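PDB 3U64: protein TP_0956 from Treponema pallidum subsp. pallidum, which probably acts as the helical, protein-binding T-component of a TRAP transporter in the syphilis spirochaete, partnering another lipoprotein in ligand uptake. Local coordinates for residues I77-A82 with Y103-K108; R130-G135 with V183-R188; V204-Y209 with D247-P252; H241-A246 with K286-L291; I269-V274 with L279-S284. One frame throughout, in Å; residues are numbered along the deposited sequence.

Interaction 1 of 5, residues I77-A82 with Y103-K108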
# COMPACT_ATOMS: atom_id res chain seq x y z
N ILE A 77 13.71 -6.32 -9.42
CA ILE A 77 14.85 -6.93 -8.73
C ILE A 77 15.19 -6.23 -7.40
O ILE A 77 15.45 -6.88 -6.38
CB ILE A 77 16.10 -7.00 -9.64
CG1 ILE A 77 15.84 -7.97 -10.80
CG2 ILE A 77 17.33 -7.47 -8.84
CD1 ILE A 77 16.79 -7.81 -11.95
N MET A 78 15.15 -4.89 -7.40
CA MET A 78 15.42 -4.12 -6.19
C MET A 78 14.31 -4.30 -5.17
O MET A 78 14.56 -4.47 -3.98
CB MET A 78 15.58 -2.64 -6.52
CG MET A 78 16.62 -2.42 -7.61
SD MET A 78 16.97 -0.67 -7.87
CE MET A 78 18.03 -0.36 -6.46
N TYR A 79 13.06 -4.23 -5.64
CA TYR A 79 11.96 -4.53 -4.76
C TYR A 79 12.09 -5.95 -4.19
O TYR A 79 11.95 -6.15 -2.98
CB TYR A 79 10.63 -4.41 -5.49
CG TYR A 79 9.46 -4.64 -4.60
CD1 TYR A 79 8.99 -3.62 -3.78
CD2 TYR A 79 8.82 -5.88 -4.55
CE1 TYR A 79 7.91 -3.82 -2.95
CE2 TYR A 79 7.74 -6.09 -3.72
CZ TYR A 79 7.28 -5.05 -2.92
OH TYR A 79 6.21 -5.25 -2.07
N ALA A 80 12.36 -6.93 -5.04
CA ALA A 80 12.42 -8.30 -4.55
C ALA A 80 13.43 -8.41 -3.42
O ALA A 80 13.19 -9.08 -2.42
CB ALA A 80 12.78 -9.26 -5.66
N ASN A 81 14.57 -7.75 -3.57
CA ASN A 81 15.59 -7.83 -2.54
C ASN A 81 15.21 -7.08 -1.27
O ASN A 81 15.14 -7.65 -0.19
CB ASN A 81 16.92 -7.28 -3.05
CG ASN A 81 17.95 -7.17 -1.94
OD1 ASN A 81 17.87 -7.88 -0.95
ND2 ASN A 81 18.90 -6.27 -2.11
N ALA A 82 14.98 -5.78 -1.43
CA ALA A 82 14.76 -4.91 -0.28
C ALA A 82 13.46 -5.20 0.46
O ALA A 82 13.41 -5.09 1.68
CB ALA A 82 14.84 -3.45 -0.70
N TYR A 103 10.84 -16.46 0.42
CA TYR A 103 11.96 -16.73 -0.48
C TYR A 103 11.52 -17.17 -1.88
O TYR A 103 12.13 -16.76 -2.85
CB TYR A 103 12.92 -17.77 0.12
CG TYR A 103 13.75 -17.24 1.26
CD1 TYR A 103 13.92 -15.87 1.44
CD2 TYR A 103 14.35 -18.11 2.17
CE1 TYR A 103 14.69 -15.37 2.49
CE2 TYR A 103 15.12 -17.62 3.23
CZ TYR A 103 15.28 -16.25 3.38
OH TYR A 103 16.03 -15.76 4.42
N SER A 104 10.47 -18.00 -1.97
CA SER A 104 9.98 -18.47 -3.27
C SER A 104 9.36 -17.32 -4.03
O SER A 104 9.50 -17.21 -5.25
CB SER A 104 8.95 -19.59 -3.11
OG SER A 104 9.49 -20.61 -2.28
N ARG A 105 8.69 -16.44 -3.28
CA ARG A 105 8.14 -15.22 -3.85
C ARG A 105 9.24 -14.30 -4.41
O ARG A 105 9.12 -13.78 -5.51
CB ARG A 105 7.29 -14.49 -2.80
CG ARG A 105 6.48 -13.32 -3.35
CD ARG A 105 5.70 -12.54 -2.26
NE ARG A 105 5.25 -11.26 -2.79
CZ ARG A 105 5.24 -10.11 -2.13
NH1 ARG A 105 5.64 -10.05 -0.87
NH2 ARG A 105 4.83 -9.02 -2.75
N ALA A 106 10.30 -14.08 -3.64
CA ALA A 106 11.42 -13.25 -4.10
C ALA A 106 12.06 -13.86 -5.35
O ALA A 106 12.37 -13.17 -6.31
CB ALA A 106 12.47 -13.12 -3.02
N ARG A 107 12.25 -15.17 -5.31
CA ARG A 107 12.83 -15.89 -6.43
C ARG A 107 12.06 -15.62 -7.73
O ARG A 107 12.66 -15.30 -8.76
CB ARG A 107 12.88 -17.39 -6.11
CG ARG A 107 13.64 -18.21 -7.12
CD ARG A 107 13.37 -19.69 -6.92
NE ARG A 107 13.28 -20.37 -8.21
CZ ARG A 107 12.17 -20.46 -8.94
NH1 ARG A 107 11.03 -19.92 -8.48
NH2 ARG A 107 12.18 -21.09 -10.11
N LYS A 108 10.73 -15.72 -7.67
CA LYS A 108 9.89 -15.47 -8.85
C LYS A 108 9.97 -14.02 -9.32
O LYS A 108 9.96 -13.75 -10.51
CB LYS A 108 8.43 -15.87 -8.59
CG LYS A 108 8.22 -17.38 -8.45
CD LYS A 108 6.75 -17.73 -8.29
CE LYS A 108 6.55 -19.21 -8.00
NZ LYS A 108 6.78 -19.53 -6.56
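The guanidinium group of R105, which reaches across to Y79, has its strongest polar partner on the second subunit: NE makes a salt bridge to D40 of that chain, and NH1 a long, weak ion pair with D42 there. R105 gets that far because CG lies anti to the backbone N (chi1 -171°) and the chain stays extended to NE. Its NH2 then comes to the ring edge of Y79, close to the ring plane and 4.1 Å from Y79 OH, with guanidinium and ring planes 72° apart. Behind this pair, helices 66-89 and 96-124 run antiparallel as a hairpin, consistent with the tetratricopeptide-like family of the protein. They close to 5.1 Å between the CA atoms of A80 and A106. Small side chains permit this: A80 CB sits 4.0 Å from A106 O, and A106 CB lies 4.1 Å from A80 O, each methyl against a carbonyl oxygen. The Y79 ring also packs on L48, P49 and L52 of helix 41-61 and on L43 of the second subunit.

Interaction 2 of 5, residues R130-G135 with V183-R188. With SO4 (sulfate ion), chain C.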
# COMPACT_ATOMS: atom_id res chain seq x y z
N ARG A 130 17.54 -16.89 -27.42
CA ARG A 130 17.76 -18.26 -27.88
C ARG A 130 19.25 -18.58 -27.86
O ARG A 130 19.67 -19.67 -27.47
CB ARG A 130 17.19 -18.44 -29.28
CG ARG A 130 16.90 -19.89 -29.67
CD ARG A 130 15.91 -19.95 -30.83
NE ARG A 130 15.39 -21.30 -31.10
CZ ARG A 130 14.32 -21.83 -30.50
NH1 ARG A 130 13.66 -21.14 -29.58
NH2 ARG A 130 13.93 -23.05 -30.82
N GLU A 131 20.06 -17.62 -28.30
CA GLU A 131 21.50 -17.82 -28.35
C GLU A 131 22.07 -17.92 -26.95
O GLU A 131 22.77 -18.87 -26.62
CB GLU A 131 22.18 -16.68 -29.11
CG GLU A 131 21.72 -16.57 -30.54
CD GLU A 131 21.87 -17.88 -31.28
OE1 GLU A 131 23.02 -18.36 -31.40
OE2 GLU A 131 20.84 -18.43 -31.73
N VAL A 132 21.75 -16.92 -26.13
CA VAL A 132 22.42 -16.78 -24.85
C VAL A 132 22.09 -17.97 -23.94
O VAL A 132 22.89 -18.34 -23.10
CB VAL A 132 22.07 -15.42 -24.16
CG1 VAL A 132 20.74 -15.49 -23.42
CG2 VAL A 132 23.18 -15.00 -23.22
N PHE A 133 20.92 -18.57 -24.13
CA PHE A 133 20.56 -19.74 -23.31
C PHE A 133 20.67 -21.07 -24.07
O PHE A 133 20.11 -22.07 -23.63
CB PHE A 133 19.14 -19.58 -22.76
CG PHE A 133 19.00 -18.50 -21.72
CD1 PHE A 133 19.72 -18.56 -20.53
CD2 PHE A 133 18.13 -17.44 -21.91
CE1 PHE A 133 19.60 -17.58 -19.57
CE2 PHE A 133 17.99 -16.46 -20.93
CZ PHE A 133 18.72 -16.52 -19.77
N SER A 134 21.40 -21.06 -25.19
CA SER A 134 21.52 -22.24 -26.04
C SER A 134 22.24 -23.42 -25.37
O SER A 134 22.07 -24.57 -25.78
CB SER A 134 22.25 -21.87 -27.34
OG SER A 134 23.55 -21.39 -27.05
N GLY A 135 23.05 -23.14 -24.36
CA GLY A 135 23.93 -24.14 -23.78
C GLY A 135 25.16 -24.42 -24.65
O GLY A 135 26.02 -25.23 -24.30
N VAL A 183 26.22 -15.43 -15.38
CA VAL A 183 27.56 -15.05 -14.98
C VAL A 183 28.36 -14.56 -16.17
O VAL A 183 29.06 -13.56 -16.07
CB VAL A 183 28.28 -16.20 -14.26
CG1 VAL A 183 29.72 -15.80 -13.94
CG2 VAL A 183 27.53 -16.57 -12.98
N MET A 184 28.24 -15.25 -17.32
CA MET A 184 28.94 -14.82 -18.53
C MET A 184 28.49 -13.41 -18.96
O MET A 184 29.30 -12.62 -19.44
CB MET A 184 28.77 -15.83 -19.68
CG MET A 184 29.42 -17.20 -19.44
SD MET A 184 31.19 -17.11 -19.05
CE MET A 184 31.17 -17.48 -17.29
N MET A 185 27.21 -13.10 -18.78
CA MET A 185 26.74 -11.74 -19.02
C MET A 185 27.40 -10.75 -18.05
O MET A 185 27.84 -9.68 -18.44
CB MET A 185 25.21 -11.63 -18.94
CG MET A 185 24.47 -12.40 -20.05
SD MET A 185 22.68 -12.07 -20.05
CE MET A 185 22.04 -13.63 -19.47
N LEU A 186 27.47 -11.12 -16.78
CA LEU A 186 28.15 -10.27 -15.81
C LEU A 186 29.63 -10.09 -16.18
O LEU A 186 30.15 -8.96 -16.21
CB LEU A 186 27.98 -10.83 -14.39
CG LEU A 186 26.57 -10.70 -13.79
CD1 LEU A 186 26.44 -11.49 -12.51
CD2 LEU A 186 26.19 -9.24 -13.53
N GLU A 187 30.30 -11.19 -16.51
CA GLU A 187 31.71 -11.11 -16.92
C GLU A 187 31.91 -10.31 -18.19
O GLU A 187 32.94 -9.66 -18.35
CB GLU A 187 32.31 -12.50 -17.08
CG GLU A 187 32.44 -13.21 -15.77
CD GLU A 187 33.07 -14.56 -15.91
OE1 GLU A 187 33.48 -14.91 -17.04
OE2 GLU A 187 33.14 -15.27 -14.89
N ARG A 188 30.93 -10.33 -19.08
CA ARG A 188 31.03 -9.52 -20.29
C ARG A 188 30.90 -8.02 -19.99
O ARG A 188 31.62 -7.21 -20.57
CB ARG A 188 30.01 -9.96 -21.34
CG ARG A 188 30.00 -9.07 -22.56
CD ARG A 188 31.31 -9.13 -23.35
NE ARG A 188 31.17 -8.36 -24.60
CZ ARG A 188 32.17 -7.86 -25.32
NH1 ARG A 188 33.42 -8.06 -24.95
NH2 ARG A 188 31.91 -7.16 -26.42
S SO4 C . 18.04 -23.71 -31.28
O1 SO4 C . 18.96 -24.40 -32.17
O2 SO4 C . 18.04 -22.28 -31.59
O3 SO4 C . 16.69 -24.23 -31.49
O4 SO4 C . 18.44 -23.94 -29.88
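V132 and F133, where helix 128-132 gives out, rest on M185 of helix 176-192, tying a short connecting helix to a long one of the all-helical, tetratricopeptide-like fold. R130 comes first, reaching outward to a sulfate, probably from the crystallisation liquor. Its bonds are all weak: R130 NE is 2.9 Å from sulfate O2, and R130 NH2 is 3.1 Å from O3. R139 binds the same sulfate and salt-bridges E131. V132 then turns inward, its CG2 placed 4.2 Å from M185 CE. The M185 chain bends at its last torsion (chi3 -109°), and its end methyl CE meets both V132 and F133; L155 and V158 of helix 152-166 pack against the same side chain. F133 CZ meets M185 CE obliquely at 4.4 Å, and V132 CG1 lies 3.6 Å above the plane of the F133 ring, over one face but offset toward its rim. S134 closes the turn: E131 O accepts from S134 OG at 2.7 Å, in the carbonyl plane, and from S134 N.

Interaction 3 of 5, residues V204-Y209 with D247-P252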
# COMPACT_ATOMS: atom_id res chain seq x y z
N VAL A 204 28.50 -8.16 -7.32
CA VAL A 204 27.66 -9.33 -7.55
C VAL A 204 28.51 -10.57 -7.88
O VAL A 204 28.21 -11.66 -7.42
CB VAL A 204 26.62 -9.08 -8.65
CG1 VAL A 204 25.81 -10.34 -8.90
CG2 VAL A 204 25.70 -7.94 -8.25
N LEU A 205 29.60 -10.39 -8.62
CA LEU A 205 30.46 -11.53 -8.96
C LEU A 205 31.16 -12.09 -7.73
O LEU A 205 31.32 -13.31 -7.58
CB LEU A 205 31.48 -11.16 -10.06
CG LEU A 205 30.89 -11.04 -11.45
CD1 LEU A 205 31.90 -10.51 -12.47
CD2 LEU A 205 30.34 -12.40 -11.88
N THR A 206 31.59 -11.20 -6.84
CA THR A 206 32.25 -11.64 -5.61
C THR A 206 31.30 -12.56 -4.86
O THR A 206 31.66 -13.67 -4.49
CB THR A 206 32.62 -10.47 -4.70
OG1 THR A 206 33.49 -9.58 -5.41
CG2 THR A 206 33.35 -10.97 -3.43
N LYS A 207 30.07 -12.10 -4.70
CA LYS A 207 29.06 -12.87 -3.99
C LYS A 207 28.77 -14.19 -4.70
O LYS A 207 28.69 -15.22 -4.05
CB LYS A 207 27.80 -12.05 -3.78
CG LYS A 207 28.04 -10.86 -2.87
CD LYS A 207 26.76 -10.19 -2.37
CE LYS A 207 26.17 -9.28 -3.42
NZ LYS A 207 24.95 -8.58 -2.90
N PHE A 208 28.66 -14.17 -6.02
CA PHE A 208 28.40 -15.42 -6.72
C PHE A 208 29.54 -16.42 -6.50
O PHE A 208 29.30 -17.56 -6.10
CB PHE A 208 28.18 -15.22 -8.23
CG PHE A 208 28.17 -16.54 -9.01
CD1 PHE A 208 27.00 -17.30 -9.12
CD2 PHE A 208 29.33 -17.02 -9.59
CE1 PHE A 208 26.99 -18.53 -9.81
CE2 PHE A 208 29.34 -18.23 -10.30
CZ PHE A 208 28.17 -18.99 -10.40
N TYR A 209 30.77 -15.99 -6.79
CA TYR A 209 31.92 -16.92 -6.73
C TYR A 209 32.10 -17.49 -5.35
O TYR A 209 32.42 -18.65 -5.21
CB TYR A 209 33.21 -16.23 -7.16
CG TYR A 209 33.23 -15.93 -8.63
CD1 TYR A 209 32.77 -16.87 -9.55
CD2 TYR A 209 33.69 -14.71 -9.10
CE1 TYR A 209 32.76 -16.59 -10.90
CE2 TYR A 209 33.69 -14.42 -10.44
CZ TYR A 209 33.22 -15.36 -11.34
OH TYR A 209 33.23 -15.06 -12.68
N ASP A 247 30.56 -10.89 4.73
CA ASP A 247 29.59 -11.94 4.53
C ASP A 247 30.04 -13.02 3.54
O ASP A 247 29.94 -14.22 3.82
CB ASP A 247 28.29 -11.30 4.04
CG ASP A 247 27.12 -12.25 4.04
OD1 ASP A 247 27.14 -13.21 4.83
OD2 ASP A 247 26.17 -12.03 3.26
N ALA A 248 30.54 -12.60 2.39
CA ALA A 248 30.96 -13.54 1.35
C ALA A 248 32.34 -14.14 1.59
O ALA A 248 32.59 -15.30 1.26
CB ALA A 248 30.91 -12.86 -0.02
N LEU A 249 33.24 -13.35 2.17
CA LEU A 249 34.64 -13.75 2.30
C LEU A 249 35.05 -14.11 3.73
O LEU A 249 35.74 -15.11 3.94
CB LEU A 249 35.57 -12.66 1.78
CG LEU A 249 35.41 -12.20 0.33
CD1 LEU A 249 36.54 -11.26 -0.05
CD2 LEU A 249 35.39 -13.38 -0.63
N CYS A 250 34.65 -13.30 4.71
CA CYS A 250 35.08 -13.56 6.08
C CYS A 250 34.41 -14.78 6.67
O CYS A 250 35.06 -15.58 7.34
CB CYS A 250 34.89 -12.33 6.97
SG CYS A 250 36.08 -11.03 6.57
N ILE A 251 33.12 -14.95 6.40
CA ILE A 251 32.40 -16.07 6.99
C ILE A 251 32.92 -17.45 6.56
O ILE A 251 33.21 -18.29 7.41
CB ILE A 251 30.91 -15.97 6.73
CG1 ILE A 251 30.32 -14.77 7.48
CG2 ILE A 251 30.23 -17.27 7.17
CD1 ILE A 251 28.82 -14.67 7.36
N PRO A 252 33.03 -17.69 5.24
CA PRO A 252 33.52 -19.01 4.82
C PRO A 252 34.94 -19.30 5.30
O PRO A 252 35.29 -20.45 5.54
CB PRO A 252 33.49 -18.92 3.28
CG PRO A 252 32.55 -17.78 2.98
CD PRO A 252 32.74 -16.81 4.10
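Helices 196-211 and 240-250 run in the same general sense and come closest at K207 and A248, whose CA atoms lie 5.7 Å apart, where the second helix widens into a pi-type turn. Contact between alternate helices, with helix 220-233 intervening in the chain, is consistent with the packing of a tetratricopeptide-like array. Two small apolar meetings carry the contact. A248 CB points at the other backbone and stops 4.4 Å from K207 CA, so a methyl sits directly against the main chain. Beside it, T206 CG2 touches L249 CD2 at 4.2 Å. T206 has OG1 anti to its carbonyl carbon (chi1 -59°), which turns the hydroxyl back to W202 O of its own helix and presents the methyl to the leucine. T206 also packs on A226, and L249 on M220, both of helix 220-233. K207 is exposed and its end leads away from the other helix: its chain bends at CD (chi3 -79°), and NZ makes a long, weak ion pair with an oxygen of a sulfate ion.

Interaction 4 of 5, residues H241-A246 with K286-L291. With SO4 (sulfate ion), chain B.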
# COMPACT_ATOMS: atom_id res chain seq x y z
N HIS A 241 30.25 -2.79 -0.02
CA HIS A 241 31.49 -3.50 -0.24
C HIS A 241 32.05 -4.02 1.08
O HIS A 241 32.61 -5.10 1.11
CB HIS A 241 32.51 -2.70 -1.07
CG HIS A 241 33.16 -1.57 -0.34
ND1 HIS A 241 32.53 -0.37 -0.10
CD2 HIS A 241 34.42 -1.44 0.15
CE1 HIS A 241 33.36 0.44 0.53
NE2 HIS A 241 34.51 -0.18 0.70
N HIS A 242 31.84 -3.28 2.18
CA HIS A 242 32.24 -3.77 3.51
C HIS A 242 31.45 -5.02 3.90
O HIS A 242 32.03 -6.00 4.38
CB HIS A 242 32.08 -2.69 4.61
CG HIS A 242 32.90 -1.45 4.36
ND1 HIS A 242 34.28 -1.45 4.41
CD2 HIS A 242 32.53 -0.18 4.05
CE1 HIS A 242 34.72 -0.23 4.15
NE2 HIS A 242 33.68 0.56 3.92
N ILE A 243 30.14 -4.98 3.68
CA ILE A 243 29.27 -6.12 3.99
C ILE A 243 29.62 -7.35 3.14
O ILE A 243 29.70 -8.47 3.64
CB ILE A 243 27.79 -5.75 3.79
CG1 ILE A 243 27.39 -4.71 4.84
CG2 ILE A 243 26.90 -7.03 3.83
CD1 ILE A 243 26.02 -4.11 4.63
N THR A 244 29.85 -7.13 1.85
CA THR A 244 30.29 -8.21 0.98
C THR A 244 31.58 -8.86 1.50
O THR A 244 31.68 -10.09 1.57
CB THR A 244 30.45 -7.73 -0.46
OG1 THR A 244 29.16 -7.38 -0.98
CG2 THR A 244 31.12 -8.81 -1.32
N TYR A 245 32.55 -8.05 1.90
CA TYR A 245 33.79 -8.58 2.47
C TYR A 245 33.51 -9.47 3.68
O TYR A 245 34.02 -10.59 3.78
CB TYR A 245 34.73 -7.44 2.87
CG TYR A 245 36.09 -7.93 3.30
CD1 TYR A 245 37.00 -8.42 2.37
CD2 TYR A 245 36.47 -7.90 4.64
CE1 TYR A 245 38.25 -8.88 2.76
CE2 TYR A 245 37.72 -8.36 5.05
CZ TYR A 245 38.61 -8.85 4.10
OH TYR A 245 39.86 -9.31 4.47
N ALA A 246 32.67 -8.98 4.59
CA ALA A 246 32.36 -9.71 5.82
C ALA A 246 31.59 -11.00 5.56
O ALA A 246 31.93 -12.07 6.07
CB ALA A 246 31.57 -8.82 6.78
N LYS A 286 21.00 -1.64 8.07
CA LYS A 286 20.13 -2.60 8.76
C LYS A 286 20.67 -4.01 8.63
O LYS A 286 20.68 -4.77 9.60
CB LYS A 286 18.71 -2.58 8.20
CG LYS A 286 17.87 -1.40 8.61
CD LYS A 286 16.40 -1.66 8.33
CE LYS A 286 15.87 -2.80 9.21
NZ LYS A 286 14.40 -3.03 9.03
N ARG A 287 21.12 -4.37 7.43
CA ARG A 287 21.68 -5.69 7.20
C ARG A 287 22.99 -5.96 7.99
O ARG A 287 23.17 -7.03 8.55
CB ARG A 287 21.90 -5.92 5.71
CG ARG A 287 22.51 -7.27 5.41
CD ARG A 287 21.59 -8.14 4.58
NE ARG A 287 22.23 -9.43 4.31
CZ ARG A 287 21.92 -10.56 4.94
NH1 ARG A 287 20.96 -10.57 5.86
NH2 ARG A 287 22.56 -11.68 4.63
N ALA A 288 23.90 -4.98 8.02
CA ALA A 288 25.14 -5.09 8.79
C ALA A 288 24.86 -5.19 10.29
O ALA A 288 25.50 -5.97 10.99
CB ALA A 288 26.06 -3.88 8.49
N ARG A 289 23.91 -4.41 10.79
CA ARG A 289 23.49 -4.54 12.18
C ARG A 289 23.00 -5.96 12.50
O ARG A 289 23.33 -6.52 13.54
CB ARG A 289 22.38 -3.54 12.48
CG ARG A 289 22.72 -2.52 13.54
CD ARG A 289 21.78 -1.32 13.47
NE ARG A 289 22.44 -0.17 12.85
CZ ARG A 289 21.92 0.58 11.88
NH1 ARG A 289 20.70 0.32 11.40
NH2 ARG A 289 22.61 1.60 11.39
N TRP A 290 22.21 -6.54 11.59
CA TRP A 290 21.72 -7.90 11.79
C TRP A 290 22.86 -8.93 11.80
O TRP A 290 22.91 -9.81 12.65
CB TRP A 290 20.72 -8.25 10.70
CG TRP A 290 20.15 -9.61 10.79
CD1 TRP A 290 19.06 -9.98 11.53
CD2 TRP A 290 20.59 -10.78 10.10
NE1 TRP A 290 18.81 -11.32 11.35
CE2 TRP A 290 19.73 -11.84 10.48
CE3 TRP A 290 21.63 -11.04 9.20
CZ2 TRP A 290 19.89 -13.14 9.99
CZ3 TRP A 290 21.79 -12.34 8.72
CH2 TRP A 290 20.92 -13.37 9.11
N LEU A 291 23.77 -8.80 10.84
CA LEU A 291 24.94 -9.67 10.79
C LEU A 291 25.71 -9.63 12.11
O LEU A 291 26.04 -10.68 12.67
CB LEU A 291 25.85 -9.30 9.62
CG LEU A 291 25.36 -9.71 8.23
CD1 LEU A 291 26.19 -9.04 7.14
CD2 LEU A 291 25.38 -11.23 8.08
S SO4 B . 17.71 -1.66 13.09
O1 SO4 B . 18.96 -0.92 12.90
O2 SO4 B . 16.59 -0.77 12.78
O3 SO4 B . 17.71 -2.81 12.19
O4 SO4 B . 17.61 -2.12 14.47
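I243 reaches helix 278-293 with both its branches, the ethyl arm going to A288 and the methyl to L291. This joins helices 240-250 and 278-293, which run in the same general direction with helix 256-268 between them in the chain, an alternate-helix packing as in tetratricopeptide-like folds. I243 CD1 lies 3.9 Å from A288 CB and 4.1 Å from A288 N, so the arm ends against the backbone as well as the methyl. With chi1 at -67°, I243 CG2 falls anti to the backbone N, and from there it meets L291 CD1 at 3.9 Å as the two side chains pass obliquely. One shell out, L263 of helix 256-268 packs on both A246 and L291. On the far face of its helix, T244 OG1 is hydrogen-bonded to N203 ND2 and D240 O, while W290 stacks on H294. Farther from the interface lies a sulfate, probably from the crystallisation liquor: K286 CE is 3.5 Å from sulfate O3, and R289 NH1 donates to sulfate O1 over 2.6 Å at 145°, near the guanidinium plane.

Interaction 5 of 5, residues I269-V274 with L279-S284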
# COMPACT_ATOMS: atom_id res chain seq x y z
N ILE A 269 29.49 4.78 8.38
CA ILE A 269 28.97 5.69 7.36
C ILE A 269 27.72 6.44 7.84
O ILE A 269 26.79 5.86 8.40
CB ILE A 269 28.70 4.95 6.03
CG1 ILE A 269 30.01 4.36 5.47
CG2 ILE A 269 28.00 5.87 5.01
CD1 ILE A 269 29.78 3.16 4.54
N ASP A 270 27.73 7.75 7.64
CA ASP A 270 26.60 8.57 8.03
C ASP A 270 25.69 8.82 6.81
O ASP A 270 26.06 9.56 5.88
CB ASP A 270 27.07 9.89 8.66
CG ASP A 270 25.93 10.81 9.04
OD1 ASP A 270 24.76 10.37 8.95
OD2 ASP A 270 26.19 11.98 9.42
N PRO A 271 24.49 8.19 6.83
CA PRO A 271 23.51 8.26 5.75
C PRO A 271 23.18 9.70 5.39
O PRO A 271 22.94 9.99 4.23
CB PRO A 271 22.28 7.56 6.34
CG PRO A 271 22.85 6.63 7.38
CD PRO A 271 24.02 7.37 7.96
N GLU A 272 23.18 10.60 6.36
CA GLU A 272 22.91 12.01 6.09
C GLU A 272 24.01 12.68 5.25
O GLU A 272 23.79 13.74 4.68
CB GLU A 272 22.70 12.78 7.41
CG GLU A 272 21.51 12.29 8.22
CD GLU A 272 20.24 12.16 7.38
OE1 GLU A 272 20.07 12.95 6.43
OE2 GLU A 272 19.42 11.26 7.66
N SER A 273 25.19 12.05 5.18
CA SER A 273 26.35 12.63 4.49
C SER A 273 26.55 12.11 3.07
O SER A 273 27.32 12.67 2.31
CB SER A 273 27.63 12.36 5.28
OG SER A 273 27.69 13.15 6.46
N VAL A 274 25.87 11.02 2.73
CA VAL A 274 26.07 10.40 1.43
C VAL A 274 25.52 11.27 0.30
O VAL A 274 24.47 11.91 0.44
CB VAL A 274 25.46 9.00 1.35
CG1 VAL A 274 26.04 8.11 2.44
CG2 VAL A 274 23.94 9.06 1.45
N LEU A 279 18.65 5.86 0.77
CA LEU A 279 17.77 4.73 1.07
C LEU A 279 18.54 3.39 1.08
O LEU A 279 18.40 2.58 1.99
CB LEU A 279 16.61 4.66 0.09
CG LEU A 279 15.68 3.44 0.25
CD1 LEU A 279 14.95 3.44 1.58
CD2 LEU A 279 14.69 3.33 -0.89
N LEU A 280 19.36 3.16 0.07
CA LEU A 280 20.09 1.90 -0.00
C LEU A 280 21.10 1.77 1.15
O LEU A 280 21.25 0.69 1.73
CB LEU A 280 20.76 1.75 -1.37
CG LEU A 280 19.81 1.34 -2.50
CD1 LEU A 280 18.64 2.30 -2.64
CD2 LEU A 280 20.55 1.21 -3.83
N VAL A 281 21.78 2.86 1.49
CA VAL A 281 22.67 2.88 2.64
C VAL A 281 21.95 2.47 3.93
O VAL A 281 22.44 1.62 4.68
CB VAL A 281 23.35 4.27 2.79
CG1 VAL A 281 24.08 4.40 4.14
CG2 VAL A 281 24.29 4.52 1.61
N ILE A 282 20.77 3.06 4.17
CA ILE A 282 19.92 2.69 5.31
C ILE A 282 19.61 1.21 5.30
O ILE A 282 19.66 0.56 6.35
CB ILE A 282 18.54 3.43 5.32
CG1 ILE A 282 18.71 4.95 5.34
CG2 ILE A 282 17.68 2.93 6.51
CD1 ILE A 282 19.48 5.42 6.49
N LEU A 283 19.26 0.69 4.12
CA LEU A 283 18.95 -0.74 3.99
C LEU A 283 20.17 -1.60 4.32
O LEU A 283 20.09 -2.52 5.12
CB LEU A 283 18.42 -1.08 2.58
CG LEU A 283 16.96 -0.70 2.29
CD1 LEU A 283 16.70 -0.60 0.79
CD2 LEU A 283 15.97 -1.65 2.96
N SER A 284 21.30 -1.26 3.71
CA SER A 284 22.54 -1.99 3.96
C SER A 284 22.96 -1.92 5.42
O SER A 284 23.47 -2.89 5.97
CB SER A 284 23.65 -1.48 3.07
OG SER A 284 23.39 -1.86 1.73
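I282 folds its ethyl arm over P271 through two successive turns, chi1 -58° and chi2 -58°, while V281 next to it has CG1 anti to the backbone N and CG2 anti to the carbonyl carbon, so that its two methyls serve different neighbours. The I282 arm ends close on the proline ring, CD1 being 3.5 Å from P271 CB and 3.7 Å from P271 CG, and the two side chains lie at about a right angle. V281 CG1 sits 4.1 Å from P271 CG and 4.3 Å from I269 CG2. Its other methyl, V281 CG2, meets V274 CG1 at 4.1 Å as the two valines slide past each other in opposite directions.

The loop presents this apolar side by curling on itself. In an Asx turn, E272 N donates to D270 OD1 at 3.0 Å, approaching from above the carboxylate plane, and S273 N bonds to D270 O at 2.7 Å. E272 OE1 adds a salt bridge to K278, and I269 O accepts from Q285 NE2.

The loop thus folds back onto the start of the helix it leads into. P239 packs on both I269 and V281, while elsewhere on helix 278-293 L279 packs on L41 and V44 of helix 41-61, and L280 and L283 lean on M78 and A82 of helix 66-89.

How the interactions relate
From the N terminus, interaction 1 comes first, closing a 20-residue loop between consecutive long helices. Interaction 2 follows in series and spans 47 residues, bringing helix 128-132 onto helix 176-192. That helix packs on the next one, through V183 on F208 and L186 on L205, and so leads to interaction 3. Interactions 3 and 4, with 37 and 39 residues between their segments, cross: the segments alternate along the chain and both use helix 240-250, so helices 196-211, 240-250 and 278-293 become linked in succession. Interaction 5, with four residues between its segments, falls within the span of interaction 4 and shares helix 278-293. Packing between helices 66-89 and 278-293 brings interaction 5 back to interaction 1.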